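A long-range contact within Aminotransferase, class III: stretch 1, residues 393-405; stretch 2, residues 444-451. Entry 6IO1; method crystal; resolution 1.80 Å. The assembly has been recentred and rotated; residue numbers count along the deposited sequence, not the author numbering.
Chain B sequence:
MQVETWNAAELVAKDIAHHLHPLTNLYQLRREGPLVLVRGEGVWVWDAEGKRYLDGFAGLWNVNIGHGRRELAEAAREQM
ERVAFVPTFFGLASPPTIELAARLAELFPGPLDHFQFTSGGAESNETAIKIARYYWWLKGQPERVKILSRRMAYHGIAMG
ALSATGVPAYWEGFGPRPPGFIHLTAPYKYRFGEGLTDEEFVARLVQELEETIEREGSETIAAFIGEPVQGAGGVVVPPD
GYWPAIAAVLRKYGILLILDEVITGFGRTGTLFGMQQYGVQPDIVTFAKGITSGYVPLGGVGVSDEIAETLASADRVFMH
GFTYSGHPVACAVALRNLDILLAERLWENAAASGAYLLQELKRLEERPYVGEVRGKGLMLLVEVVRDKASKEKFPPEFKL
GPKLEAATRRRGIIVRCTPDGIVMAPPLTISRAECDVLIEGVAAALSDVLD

Stretch 1, residues 393-405: KFPPEFKLGPKLE
Stretch 2, residues 444-451: AALSDVLD

Two segments of one chain, at least 41 residues apart in sequence wherever they touch, meet here through apolar side chains, with no hydrogen bond between them. Residues 393-395 run extended, with phi near -70° and psi between 142° and 163°. Pro396, Glu397 and Phe398 then take helical phi/psi values (about -64/-29), and Lys399, at 57/55, sits at the N-cap position of a regular helix that covers 400-405 and continues beyond. The partner helix arrives from earlier in the chain and spans 444-450. The two axes approach to 9.5 Å with their N-to-C directions 128° apart, so the helices cross obliquely and run more against each other than along. The register is set by Leu404 and Val449, whose CA atoms lie 6.5 Å apart.

Val449 gives up the most surface, 83 Å². Its CA-to-CB bond points toward the first stretch and chi1 is t (173°). A beta-branched side chain is compact, and this suits a place where the backbones come close: CG2 lies 3.6 Å from the backbone atom Lys403 O, a packing contact, and 3.9 Å from Leu404 CD2. The other methyl, CG1, lies 4.0 Å from Lys403 CB and 4.2 Å from both Leu400 CD1 and Phe398 CE2.

Leu404 has 72 Å² of its surface covered by the opposing helix. Its CA-to-CB bond points sideways, but the m,t rotamer (-84°, -179°) carries the end of the side chain nearer to the partner. Besides Val449, its CD2 reaches Leu446 CD2 at 4.0 Å and comes within 4.2 Å of the backbone atom Ala445 O. The CA-to-CB bond of Leu446 points away, yet its end also comes nearer (chi1 -77°, chi2 163°), so two long, flexible side chains meet by their ends. The CA-to-CB bond of the small Ala445 points toward stretch 1, its side chain no nearer than 4.9 Å.

Leu450, with 61 Å² covered, is the third main contributor. Its backbone, at -117/-5, departs from the helical values before it, while its CA-to-CB bond points toward stretch 1 and the side chain is m,t (-48°, 155°). One methyl, CD2, gathers three neighbours: Phe394 CZ at 3.5 Å, Phe398 CE2 at 3.8 Å and Leu400 CD1 at 3.9 Å. Both rings meet it obliquely. Their CA-to-CB bonds point toward stretch 2, with Phe394 m (-84°, 90°) and Phe398 t (-173°, 83°); the large apolar rings reach the methyl from a part of the chain that precedes the regular helix. Leu400 adds its t,p side chain (180°, 78°), whose end comes nearer than its sideways CA-to-CB bond suggests.

Lys403 is exposed, so its aliphatic part can pack while its charged amine stays out of the apolar contact. Its CA-to-CB bond points toward the partner, but the chain, m at chi1 (-73°) and t thereafter, leads away, and NZ donates to Phe398 O at 2.8 Å. That bond ties the helix back to the residue just ahead of its N-cap, Phe398, while the bonds from Lys403 N to Lys399 O and from Val449 N to Ala445 O, both 3.1 Å, belong to the regular helical pattern.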

# COMPACT_ATOMS: atom_id res chain seq x y z
N LYS B 393 -21.94 -26.69 -7.61
CA LYS B 393 -21.23 -26.21 -6.45
C LYS B 393 -22.04 -26.53 -5.20
O LYS B 393 -23.27 -26.61 -5.24
CB LYS B 393 -21.01 -24.70 -6.65
CG LYS B 393 -19.68 -24.42 -7.30
CD LYS B 393 -19.45 -22.99 -7.58
CE LYS B 393 -18.05 -22.95 -8.02
NZ LYS B 393 -17.69 -23.66 -9.19
N PHE B 394 -21.35 -26.74 -4.10
CA PHE B 394 -22.07 -26.98 -2.85
C PHE B 394 -22.76 -25.68 -2.43
O PHE B 394 -22.20 -24.59 -2.58
CB PHE B 394 -21.09 -27.49 -1.78
CG PHE B 394 -20.82 -28.98 -1.82
CD1 PHE B 394 -19.78 -29.49 -2.57
CD2 PHE B 394 -21.58 -29.86 -1.06
CE1 PHE B 394 -19.51 -30.85 -2.59
CE2 PHE B 394 -21.32 -31.22 -1.08
CZ PHE B 394 -20.29 -31.71 -1.85
N PRO B 395 -23.97 -25.76 -1.88
CA PRO B 395 -24.71 -24.53 -1.50
C PRO B 395 -24.05 -23.83 -0.33
O PRO B 395 -23.22 -24.43 0.37
CB PRO B 395 -26.10 -25.06 -1.11
CG PRO B 395 -25.91 -26.51 -0.82
CD PRO B 395 -24.82 -26.96 -1.76
N PRO B 396 -24.36 -22.55 -0.09
CA PRO B 396 -23.70 -21.85 1.03
C PRO B 396 -23.93 -22.48 2.39
O PRO B 396 -23.04 -22.42 3.25
CB PRO B 396 -24.29 -20.43 0.94
CG PRO B 396 -24.72 -20.28 -0.48
CD PRO B 396 -25.21 -21.64 -0.89
N GLU B 397 -25.11 -23.07 2.63
CA GLU B 397 -25.45 -23.60 3.96
C GLU B 397 -24.55 -24.75 4.41
O GLU B 397 -24.38 -24.97 5.61
CB GLU B 397 -26.92 -24.04 3.97
CG GLU B 397 -27.38 -24.75 2.70
CD GLU B 397 -27.89 -23.79 1.64
OE1 GLU B 397 -28.85 -24.14 0.92
OE2 GLU B 397 -27.32 -22.68 1.50
N PHE B 398 -23.99 -25.50 3.46
CA PHE B 398 -23.07 -26.59 3.78
C PHE B 398 -21.76 -26.06 4.34
O PHE B 398 -21.06 -26.78 5.07
CB PHE B 398 -22.88 -27.46 2.54
CG PHE B 398 -22.09 -28.72 2.76
CD1 PHE B 398 -22.68 -29.87 3.25
CD2 PHE B 398 -20.75 -28.76 2.39
CE1 PHE B 398 -21.94 -31.03 3.41
CE2 PHE B 398 -20.01 -29.91 2.56
CZ PHE B 398 -20.60 -31.06 3.07
N LYS B 399 -21.40 -24.82 4.00
CA LYS B 399 -20.17 -24.19 4.49
C LYS B 399 -18.94 -25.03 4.14
O LYS B 399 -18.15 -25.41 5.01
CB LYS B 399 -20.25 -23.92 6.00
CG LYS B 399 -21.34 -22.95 6.40
CD LYS B 399 -21.46 -22.87 7.91
CE LYS B 399 -22.50 -21.84 8.33
NZ LYS B 399 -22.26 -20.53 7.66
N LEU B 400 -18.79 -25.33 2.85
CA LEU B 400 -17.67 -26.17 2.41
C LEU B 400 -16.33 -25.52 2.75
O LEU B 400 -15.39 -26.21 3.16
CB LEU B 400 -17.77 -26.45 0.92
CG LEU B 400 -16.65 -27.31 0.33
CD1 LEU B 400 -16.87 -28.78 0.66
CD2 LEU B 400 -16.53 -27.10 -1.17
N GLY B 401 -16.22 -24.21 2.56
CA GLY B 401 -14.98 -23.50 2.82
C GLY B 401 -14.51 -23.62 4.26
O GLY B 401 -13.37 -24.02 4.52
N PRO B 402 -15.37 -23.25 5.22
CA PRO B 402 -14.97 -23.39 6.63
C PRO B 402 -14.69 -24.82 7.05
O PRO B 402 -13.73 -25.07 7.81
CB PRO B 402 -16.17 -22.81 7.39
CG PRO B 402 -16.79 -21.86 6.43
CD PRO B 402 -16.62 -22.49 5.08
N LYS B 403 -15.49 -25.78 6.59
CA LYS B 403 -15.26 -27.18 6.94
C LYS B 403 -13.93 -27.67 6.40
O LYS B 403 -13.16 -28.33 7.11
CB LYS B 403 -16.41 -28.05 6.43
CG LYS B 403 -17.71 -27.91 7.19
CD LYS B 403 -18.81 -28.71 6.51
CE LYS B 403 -20.12 -28.63 7.29
NZ LYS B 403 -21.24 -29.23 6.51
N LEU B 404 -13.63 -27.36 5.14
CA LEU B 404 -12.34 -27.74 4.56
C LEU B 404 -11.20 -27.06 5.29
O LEU B 404 -10.14 -27.66 5.50
CB LEU B 404 -12.30 -27.42 3.07
CG LEU B 404 -12.91 -28.43 2.09
CD1 LEU B 404 -12.76 -27.95 0.66
CD2 LEU B 404 -12.30 -29.81 2.28
N GLU B 405 -11.38 -25.79 5.67
CA GLU B 405 -10.35 -25.07 6.40
C GLU B 405 -10.04 -25.77 7.72
O GLU B 405 -8.88 -26.05 8.04
CB GLU B 405 -10.81 -23.63 6.63
CG GLU B 405 -9.74 -22.67 7.11
CD GLU B 405 -10.27 -21.25 7.25
OE1 GLU B 405 -10.86 -20.93 8.31
OE2 GLU B 405 -10.12 -20.46 6.30
N ALA B 444 -6.77 -36.45 2.73
CA ALA B 444 -7.37 -36.82 4.03
C ALA B 444 -8.41 -35.78 4.44
O ALA B 444 -9.50 -36.18 4.89
CB ALA B 444 -6.28 -36.95 5.07
N ALA B 445 -8.10 -34.49 4.25
CA ALA B 445 -9.03 -33.39 4.62
C ALA B 445 -10.31 -33.51 3.79
O ALA B 445 -11.41 -33.37 4.37
CB ALA B 445 -8.35 -32.06 4.41
N LEU B 446 -10.17 -33.78 2.49
CA LEU B 446 -11.31 -33.94 1.60
C LEU B 446 -12.16 -35.14 2.01
O LEU B 446 -13.40 -35.07 2.01
CB LEU B 446 -10.84 -34.10 0.16
CG LEU B 446 -10.40 -32.84 -0.59
CD1 LEU B 446 -9.57 -33.20 -1.81
CD2 LEU B 446 -11.60 -31.99 -0.98
N SER B 447 -11.51 -36.25 2.38
CA SER B 447 -12.24 -37.41 2.86
C SER B 447 -12.98 -37.11 4.16
O SER B 447 -14.11 -37.57 4.36
CB SER B 447 -11.28 -38.59 3.05
OG SER B 447 -10.79 -39.05 1.81
N ASP B 448 -12.36 -36.36 5.06
CA ASP B 448 -13.01 -36.01 6.32
C ASP B 448 -14.30 -35.24 6.07
O ASP B 448 -15.34 -35.53 6.67
CB ASP B 448 -12.07 -35.19 7.20
CG ASP B 448 -10.82 -35.95 7.59
OD1 ASP B 448 -10.84 -37.20 7.52
OD2 ASP B 448 -9.82 -35.30 7.96
N VAL B 449 -14.25 -34.26 5.16
CA VAL B 449 -15.42 -33.41 4.98
C VAL B 449 -16.49 -34.11 4.14
O VAL B 449 -17.68 -34.04 4.46
CB VAL B 449 -15.02 -32.06 4.37
CG1 VAL B 449 -16.26 -31.26 4.02
CG2 VAL B 449 -14.14 -31.29 5.34
N LEU B 450 -16.09 -34.80 3.07
CA LEU B 450 -17.06 -35.32 2.12
C LEU B 450 -17.09 -36.84 2.01
O LEU B 450 -17.93 -37.36 1.27
CB LEU B 450 -16.79 -34.74 0.72
CG LEU B 450 -16.60 -33.22 0.67
CD1 LEU B 450 -15.77 -32.81 -0.53
CD2 LEU B 450 -17.95 -32.51 0.66
N ASP B 451 -16.19 -37.55 2.69
CA ASP B 451 -16.09 -39.02 2.68
C ASP B 451 -16.00 -39.57 1.25
O ASP B 451 -14.91 -39.74 0.71
CB ASP B 451 -17.22 -39.69 3.48
CG ASP B 451 -18.59 -39.58 2.83
OD1 ASP B 451 -18.76 -39.97 1.66
OD2 ASP B 451 -19.52 -39.09 3.51